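Local coordinates for protein 4-alpha-glucanotransferase (Aquifex aeolicus, PDB 1TZ7) that is an amylomaltase of the 4-alpha-glucanotransferase family, built around a parallel eight-stranded beta/alpha barrel, at residues A[48-58]-A[487-498]. Sequence-based numbering, arbitrary orientation.
Sequences RFLDFLKECGF and YTQKKEFIKKLL
With its ring swung away from the backbone N (chi1 170°), F52 reaches from helix 48-56 toward Y487, whose CG stands between its backbone N and carbonyl carbon (chi1 60°), bringing the phenol edge against F52. The two rings form a T-shaped pair, centroids 5.1 Å apart and planes at 86°, the CD2–CE2 edge of Y487 lying over one face of F52. C56 SG covers the opposite face near its rim, and rests 3.4 Å from I494 CG2. Y487 OH ends against the helix backbone, 3.2 Å from F49 CA. L498 CD1 sits almost over the centre of the F58 ring, a CH-pi contact of 3.7 Å to the centroid, while I494 CG1 touches F58 CZ. G57, with positive phi, ends helix 48-56 in a Schellman motif, F58 N bonding to L53 O. K491 CB packs 3.7 Å from F52 CE2; on the solvent-exposed side its NZ makes salt bridges to E55 OE1 (2.8 Å, from above the carboxylate plane) and E492 OE2 (3.5 Å). F52 and F58 also touch I26 of barrel strand 23-27; helix 491-500 thus joins helix 44-56, which links that strand to 60-62, through a mainly apolar, aromatic core with a salt-bridge network beside it.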
ATOM      1  N   ARG A  48       3.990  -4.423  19.554  1.00 26.46           N
ATOM      2  CA  ARG A  48       3.296  -5.583  20.116  1.00 27.71           C
ATOM      3  C   ARG A  48       2.921  -6.577  19.020  1.00 23.58           C
ATOM      4  O   ARG A  48       2.956  -7.783  19.234  1.00 23.13           O
ATOM      5  CB  ARG A  48       2.039  -5.137  20.866  1.00 28.02           C
ATOM      6  CG  ARG A  48       1.239  -6.289  21.498  1.00 36.62           C
ATOM      7  CD  ARG A  48       1.352  -6.371  23.021  1.00 75.10           C
ATOM      8  NE  ARG A  48       0.854  -5.160  23.680  1.00 83.62           N
ATOM      9  CZ  ARG A  48      -0.438  -4.846  23.810  1.00 70.96           C
ATOM     10  NH1 ARG A  48      -1.383  -5.653  23.329  1.00 78.08           N
ATOM     11  NH2 ARG A  48      -0.785  -3.722  24.424  1.00 60.59           N
ATOM     12  N   PHE A  49       2.562  -6.059  17.849  1.00 26.04           N
ATOM     13  CA  PHE A  49       2.186  -6.900  16.726  1.00 28.24           C
ATOM     14  C   PHE A  49       3.403  -7.622  16.155  1.00 26.57           C
ATOM     15  O   PHE A  49       3.327  -8.791  15.812  1.00 28.12           O
ATOM     16  CB  PHE A  49       1.511  -6.071  15.631  1.00 24.88           C
ATOM     17  CG  PHE A  49       1.240  -6.843  14.372  1.00 24.60           C
ATOM     18  CD1 PHE A  49       0.306  -7.868  14.361  1.00 26.29           C
ATOM     19  CD2 PHE A  49       1.929  -6.552  13.196  1.00 27.97           C
ATOM     20  CE1 PHE A  49       0.057  -8.589  13.201  1.00 33.52           C
ATOM     21  CE2 PHE A  49       1.679  -7.277  12.025  1.00 26.97           C
ATOM     22  CZ  PHE A  49       0.750  -8.289  12.029  1.00 32.96           C
ATOM     23  N   LEU A  50       4.528  -6.913  16.059  1.00 24.38           N
ATOM     24  CA  LEU A  50       5.787  -7.532  15.646  1.00 27.94           C
ATOM     25  C   LEU A  50       6.219  -8.630  16.629  1.00 23.80           C
ATOM     26  O   LEU A  50       6.717  -9.669  16.215  1.00 24.77           O
ATOM     27  CB  LEU A  50       6.891  -6.474  15.516  1.00 22.65           C
ATOM     28  CG  LEU A  50       6.755  -5.499  14.335  1.00 24.31           C
ATOM     29  CD1 LEU A  50       7.906  -4.503  14.336  1.00 26.88           C
ATOM     30  CD2 LEU A  50       6.696  -6.243  13.003  1.00 36.12           C
ATOM     31  N   ASP A  51       6.014  -8.389  17.932  1.00 26.20           N
ATOM     32  CA  ASP A  51       6.305  -9.400  18.969  1.00 23.18           C
ATOM     33  C   ASP A  51       5.460 -10.639  18.757  1.00 29.61           C
ATOM     34  O   ASP A  51       5.919 -11.743  18.961  1.00 25.31           O
ATOM     35  CB  ASP A  51       6.020  -8.843  20.372  1.00 24.79           C
ATOM     36  CG  ASP A  51       7.064  -7.857  20.837  1.00 33.92           C
ATOM     37  OD1 ASP A  51       8.145  -7.783  20.218  1.00 33.86           O
ATOM     38  OD2 ASP A  51       6.890  -7.113  21.824  1.00 32.40           O
ATOM     39  N   PHE A  52       4.209 -10.433  18.354  1.00 29.30           N
ATOM     40  CA  PHE A  52       3.286 -11.530  18.075  1.00 28.57           C
ATOM     41  C   PHE A  52       3.732 -12.329  16.822  1.00 26.86           C
ATOM     42  O   PHE A  52       3.731 -13.561  16.832  1.00 24.56           O
ATOM     43  CB  PHE A  52       1.863 -10.975  17.893  1.00 28.46           C
ATOM     44  CG  PHE A  52       0.872 -11.978  17.366  1.00 20.51           C
ATOM     45  CD1 PHE A  52       0.460 -11.931  16.038  1.00 26.53           C
ATOM     46  CD2 PHE A  52       0.338 -12.951  18.196  1.00 26.99           C
ATOM     47  CE1 PHE A  52      -0.458 -12.845  15.550  1.00 28.17           C
ATOM     48  CE2 PHE A  52      -0.583 -13.869  17.708  1.00 27.56           C
ATOM     49  CZ  PHE A  52      -0.977 -13.814  16.382  1.00 30.00           C
ATOM     50  N   LEU A  53       4.114 -11.614  15.762  1.00 24.81           N
ATOM     51  CA  LEU A  53       4.725 -12.240  14.568  1.00 30.11           C
ATOM     52  C   LEU A  53       5.868 -13.159  14.990  1.00 30.70           C
ATOM     53  O   LEU A  53       5.891 -14.334  14.656  1.00 27.36           O
ATOM     54  CB  LEU A  53       5.286 -11.165  13.615  1.00 30.61           C
ATOM     55  CG  LEU A  53       4.360 -10.473  12.597  1.00 43.38           C
ATOM     56  CD1 LEU A  53       4.075 -11.357  11.415  1.00 46.10           C
ATOM     57  CD2 LEU A  53       3.123 -10.063  13.217  1.00 40.28           C
ATOM     58  N   LYS A  54       6.818 -12.594  15.724  1.00 23.75           N
ATOM     59  CA  LYS A  54       8.024 -13.310  16.127  1.00 27.48           C
ATOM     60  C   LYS A  54       7.687 -14.549  16.958  1.00 29.55           C
ATOM     61  O   LYS A  54       8.205 -15.635  16.702  1.00 33.21           O
ATOM     62  CB  LYS A  54       8.946 -12.377  16.923  1.00 28.72           C
ATOM     63  CG  LYS A  54      10.285 -13.013  17.353  1.00 30.37           C
ATOM     64  CD  LYS A  54      11.037 -13.601  16.164  1.00 36.69           C
ATOM     65  CE  LYS A  54      12.485 -13.893  16.511  1.00 47.22           C
ATOM     66  NZ  LYS A  54      12.598 -14.969  17.522  1.00 37.57           N
ATOM     67  N   GLU A  55       6.818 -14.377  17.952  1.00 27.25           N
ATOM     68  CA  GLU A  55       6.465 -15.468  18.866  1.00 27.50           C
ATOM     69  C   GLU A  55       5.812 -16.632  18.110  1.00 28.62           C
ATOM     70  O   GLU A  55       6.055 -17.795  18.421  1.00 26.09           O
ATOM     71  CB  GLU A  55       5.519 -14.963  19.974  1.00 30.39           C
ATOM     72  CG  GLU A  55       5.966 -15.328  21.386  1.00 51.71           C
ATOM     73  CD  GLU A  55       5.740 -16.795  21.715  1.00 67.19           C
ATOM     74  OE1 GLU A  55       4.983 -17.462  20.989  1.00 67.71           O
ATOM     75  OE2 GLU A  55       6.317 -17.279  22.700  1.00 66.26           O
ATOM     76  N   CYS A  56       4.985 -16.302  17.117  1.00 25.14           N
ATOM     77  CA  CYS A  56       4.277 -17.310  16.319  1.00 28.11           C
ATOM     78  C   CYS A  56       5.211 -18.021  15.335  1.00 28.64           C
ATOM     79  O   CYS A  56       4.974 -19.167  14.970  1.00 31.47           O
ATOM     80  CB  CYS A  56       3.124 -16.657  15.538  1.00 29.59           C
ATOM     81  SG  CYS A  56       1.729 -16.120  16.560  1.00 31.24           S
ATOM     82  N   GLY A  57       6.263 -17.323  14.902  1.00 30.24           N
ATOM     83  CA  GLY A  57       7.191 -17.854  13.906  1.00 30.46           C
ATOM     84  C   GLY A  57       6.981 -17.263  12.505  1.00 27.68           C
ATOM     85  O   GLY A  57       7.547 -17.757  11.525  1.00 27.13           O
ATOM     86  N   PHE A  58       6.166 -16.216  12.412  1.00 29.44           N
ATOM     87  CA  PHE A  58       5.981 -15.501  11.147  1.00 26.15           C
ATOM     88  C   PHE A  58       7.261 -14.780  10.761  1.00 28.46           C
ATOM     89  O   PHE A  58       8.026 -14.352  11.628  1.00 30.06           O
ATOM     90  CB  PHE A  58       4.851 -14.473  11.265  1.00 30.75           C
ATOM     91  CG  PHE A  58       3.471 -15.071  11.256  1.00 23.05           C
ATOM     92  CD1 PHE A  58       2.924 -15.571  10.081  1.00 29.65           C
ATOM     93  CD2 PHE A  58       2.710 -15.109  12.415  1.00 26.33           C
ATOM     94  CE1 PHE A  58       1.643 -16.113  10.065  1.00 27.56           C
ATOM     95  CE2 PHE A  58       1.427 -15.651  12.404  1.00 31.86           C
ATOM     96  CZ  PHE A  58       0.897 -16.153  11.224  1.00 24.95           C
ATOM     97  N   TYR A 487      -5.860 -10.201  19.787  1.00 29.61           N
ATOM     98  CA  TYR A 487      -5.485 -11.148  18.738  1.00 31.44           C
ATOM     99  C   TYR A 487      -4.377 -12.116  19.178  1.00 27.91           C
ATOM    100  O   TYR A 487      -4.116 -13.103  18.496  1.00 29.79           O
ATOM    101  CB  TYR A 487      -5.032 -10.395  17.476  1.00 30.38           C
ATOM    102  CG  TYR A 487      -3.841  -9.492  17.696  1.00 29.36           C
ATOM    103  CD1 TYR A 487      -4.012  -8.163  18.054  1.00 26.66           C
ATOM    104  CD2 TYR A 487      -2.543  -9.970  17.548  1.00 26.50           C
ATOM    105  CE1 TYR A 487      -2.927  -7.326  18.260  1.00 35.06           C
ATOM    106  CE2 TYR A 487      -1.447  -9.141  17.753  1.00 27.87           C
ATOM    107  CZ  TYR A 487      -1.650  -7.816  18.110  1.00 27.82           C
ATOM    108  OH  TYR A 487      -0.574  -6.979  18.316  1.00 26.31           O
ATOM    109  N   THR A 488      -3.727 -11.830  20.311  1.00 28.38           N
ATOM    110  CA  THR A 488      -2.600 -12.668  20.779  1.00 27.91           C
ATOM    111  C   THR A 488      -3.078 -13.988  21.396  1.00 30.67           C
ATOM    112  O   THR A 488      -2.277 -14.892  21.632  1.00 35.01           O
ATOM    113  CB  THR A 488      -1.713 -11.900  21.804  1.00 25.65           C
ATOM    114  OG1 THR A 488      -2.457 -11.618  22.994  1.00 23.57           O
ATOM    115  CG2 THR A 488      -1.307 -10.527  21.276  1.00 27.51           C
ATOM    116  N   GLN A 489      -4.384 -14.093  21.655  1.00 33.64           N
ATOM    117  CA  GLN A 489      -4.984 -15.363  22.091  1.00 34.82           C
ATOM    118  C   GLN A 489      -4.888 -16.427  20.986  1.00 34.78           C
ATOM    119  O   GLN A 489      -4.954 -17.623  21.260  1.00 33.12           O
ATOM    120  CB  GLN A 489      -6.456 -15.160  22.482  1.00 37.90           C
ATOM    121  CG  GLN A 489      -6.676 -14.198  23.648  1.00 43.95           C
ATOM    122  CD  GLN A 489      -5.844 -14.552  24.865  1.00 58.81           C
ATOM    123  OE1 GLN A 489      -5.957 -15.654  25.402  1.00 67.08           O
ATOM    124  NE2 GLN A 489      -5.005 -13.618  25.305  1.00 60.75           N
ATOM    125  N   LYS A 490      -4.728 -15.974  19.743  1.00 31.91           N
ATOM    126  CA  LYS A 490      -4.639 -16.878  18.595  1.00 35.39           C
ATOM    127  C   LYS A 490      -3.235 -17.496  18.443  1.00 37.71           C
ATOM    128  O   LYS A 490      -2.996 -18.259  17.519  1.00 32.82           O
ATOM    129  CB  LYS A 490      -5.007 -16.131  17.304  1.00 36.93           C
ATOM    130  CG  LYS A 490      -6.408 -15.515  17.307  1.00 40.85           C
ATOM    131  CD  LYS A 490      -7.486 -16.579  17.214  1.00 38.85           C
ATOM    132  CE  LYS A 490      -8.868 -15.960  17.137  1.00 35.74           C
ATOM    133  NZ  LYS A 490      -9.905 -16.848  17.713  1.00 44.78           N
ATOM    134  N   LYS A 491      -2.320 -17.163  19.355  1.00 35.07           N
ATOM    135  CA  LYS A 491      -0.897 -17.405  19.118  1.00 32.39           C
ATOM    136  C   LYS A 491      -0.543 -18.899  19.153  1.00 34.46           C
ATOM    137  O   LYS A 491       0.217 -19.372  18.319  1.00 38.54           O
ATOM    138  CB  LYS A 491      -0.019 -16.589  20.107  1.00 33.72           C
ATOM    139  CG  LYS A 491       0.363 -17.309  21.405  1.00 54.49           C
ATOM    140  CD  LYS A 491       1.822 -17.788  21.373  1.00 66.97           C
ATOM    141  CE  LYS A 491       2.327 -18.145  22.769  1.00 68.34           C
ATOM    142  NZ  LYS A 491       3.508 -19.051  22.722  1.00 63.74           N
ATOM    143  N   GLU A 492      -1.108 -19.636  20.103  1.00 28.35           N
ATOM    144  CA  GLU A 492      -0.781 -21.061  20.260  1.00 35.09           C
ATOM    145  C   GLU A 492      -1.329 -21.872  19.086  1.00 33.88           C
ATOM    146  O   GLU A 492      -0.692 -22.813  18.618  1.00 35.86           O
ATOM    147  CB  GLU A 492      -1.340 -21.605  21.580  1.00 36.26           C
ATOM    148  CG  GLU A 492      -0.408 -22.580  22.286  1.00 57.83           C
ATOM    149  CD  GLU A 492       0.895 -21.930  22.724  1.00 76.65           C
ATOM    150  OE1 GLU A 492       1.942 -22.202  22.093  1.00 68.96           O
ATOM    151  OE2 GLU A 492       0.872 -21.148  23.699  1.00 84.86           O
ATOM    152  N   PHE A 493      -2.509 -21.492  18.617  1.00 36.34           N
ATOM    153  CA  PHE A 493      -3.145 -22.167  17.497  1.00 37.84           C
ATOM    154  C   PHE A 493      -2.331 -21.963  16.203  1.00 37.49           C
ATOM    155  O   PHE A 493      -1.991 -22.925  15.521  1.00 27.34           O
ATOM    156  CB  PHE A 493      -4.592 -21.655  17.328  1.00 40.48           C
ATOM    157  CG  PHE A 493      -5.129 -21.786  15.931  1.00 42.15           C
ATOM    158  CD1 PHE A 493      -5.213 -20.670  15.097  1.00 58.58           C
ATOM    159  CD2 PHE A 493      -5.562 -23.016  15.449  1.00 49.41           C
ATOM    160  CE1 PHE A 493      -5.714 -20.784  13.800  1.00 50.62           C
ATOM    161  CE2 PHE A 493      -6.063 -23.134  14.154  1.00 57.52           C
ATOM    162  CZ  PHE A 493      -6.138 -22.011  13.331  1.00 66.20           C
ATOM    163  N   ILE A 494      -2.013 -20.715  15.887  1.00 30.58           N
ATOM    164  CA  ILE A 494      -1.349 -20.406  14.621  1.00 37.17           C
ATOM    165  C   ILE A 494       0.136 -20.820  14.643  1.00 27.98           C
ATOM    166  O   ILE A 494       0.670 -21.267  13.638  1.00 28.82           O
ATOM    167  CB  ILE A 494      -1.496 -18.899  14.271  1.00 37.58           C
ATOM    168  CG1 ILE A 494      -1.095 -18.645  12.809  1.00 45.32           C
ATOM    169  CG2 ILE A 494      -0.646 -18.047  15.190  1.00 36.52           C
ATOM    170  CD1 ILE A 494      -1.997 -19.323  11.786  1.00 40.32           C
ATOM    171  N   LYS A 495       0.782 -20.675  15.795  1.00 29.96           N
ATOM    172  CA  LYS A 495       2.171 -21.128  15.961  1.00 27.92           C
ATOM    173  C   LYS A 495       2.292 -22.611  15.638  1.00 34.19           C
ATOM    174  O   LYS A 495       3.184 -23.022  14.894  1.00 26.13           O
ATOM    175  CB  LYS A 495       2.659 -20.863  17.392  1.00 25.91           C
ATOM    176  CG  LYS A 495       4.124 -21.239  17.637  1.00 32.22           C
ATOM    177  CD  LYS A 495       4.556 -20.901  19.067  1.00 46.65           C
ATOM    178  CE  LYS A 495       6.026 -21.245  19.306  1.00 50.08           C
ATOM    179  NZ  LYS A 495       6.323 -21.466  20.750  1.00 65.83           N
ATOM    180  N   LYS A 496       1.386 -23.408  16.199  1.00 30.88           N
ATOM    181  CA  LYS A 496       1.349 -24.845  15.938  1.00 27.80           C
ATOM    182  C   LYS A 496       1.226 -25.126  14.439  1.00 22.62           C
ATOM    183  O   LYS A 496       1.914 -25.984  13.905  1.00 25.35           O
ATOM    184  CB  LYS A 496       0.171 -25.487  16.679  1.00 26.79           C
ATOM    185  CG  LYS A 496       0.211 -27.009  16.712  1.00 42.34           C
ATOM    186  CD  LYS A 496       0.050 -27.537  18.130  1.00 66.24           C
ATOM    187  CE  LYS A 496       0.202 -29.041  18.180  1.00 69.58           C
ATOM    188  NZ  LYS A 496       1.632 -29.460  18.171  1.00 72.16           N
ATOM    189  N   LEU A 497       0.343 -24.393  13.776  1.00 26.64           N
ATOM    190  CA  LEU A 497       0.082 -24.606  12.349  1.00 27.37           C
ATOM    191  C   LEU A 497       1.313 -24.304  11.502  1.00 27.35           C
ATOM    192  O   LEU A 497       1.645 -25.058  10.599  1.00 28.85           O
ATOM    193  CB  LEU A 497      -1.086 -23.730  11.886  1.00 28.21           C
ATOM    194  CG  LEU A 497      -2.395 -24.448  11.538  1.00 34.34           C
ATOM    195  CD1 LEU A 497      -2.778 -25.456  12.598  1.00 36.25           C
ATOM    196  CD2 LEU A 497      -3.502 -23.434  11.342  1.00 36.08           C
ATOM    197  N   LEU A 498       1.981 -23.189  11.795  1.00 25.93           N
ATOM    198  CA  LEU A 498       3.183 -22.806  11.059  1.00 23.92           C
ATOM    199  C   LEU A 498       4.244 -23.901  11.164  1.00 25.12           C
ATOM    200  O   LEU A 498       4.898 -24.220  10.193  1.00 29.02           O
ATOM    201  CB  LEU A 498       3.751 -21.477  11.590  1.00 24.96           C
ATOM    202  CG  LEU A 498       2.927 -20.208  11.334  1.00 26.43           C
ATOM    203  CD1 LEU A 498       3.759 -18.976  11.636  1.00 28.54           C
ATOM    204  CD2 LEU A 498       2.399 -20.156   9.902  1.00 31.87           C
TER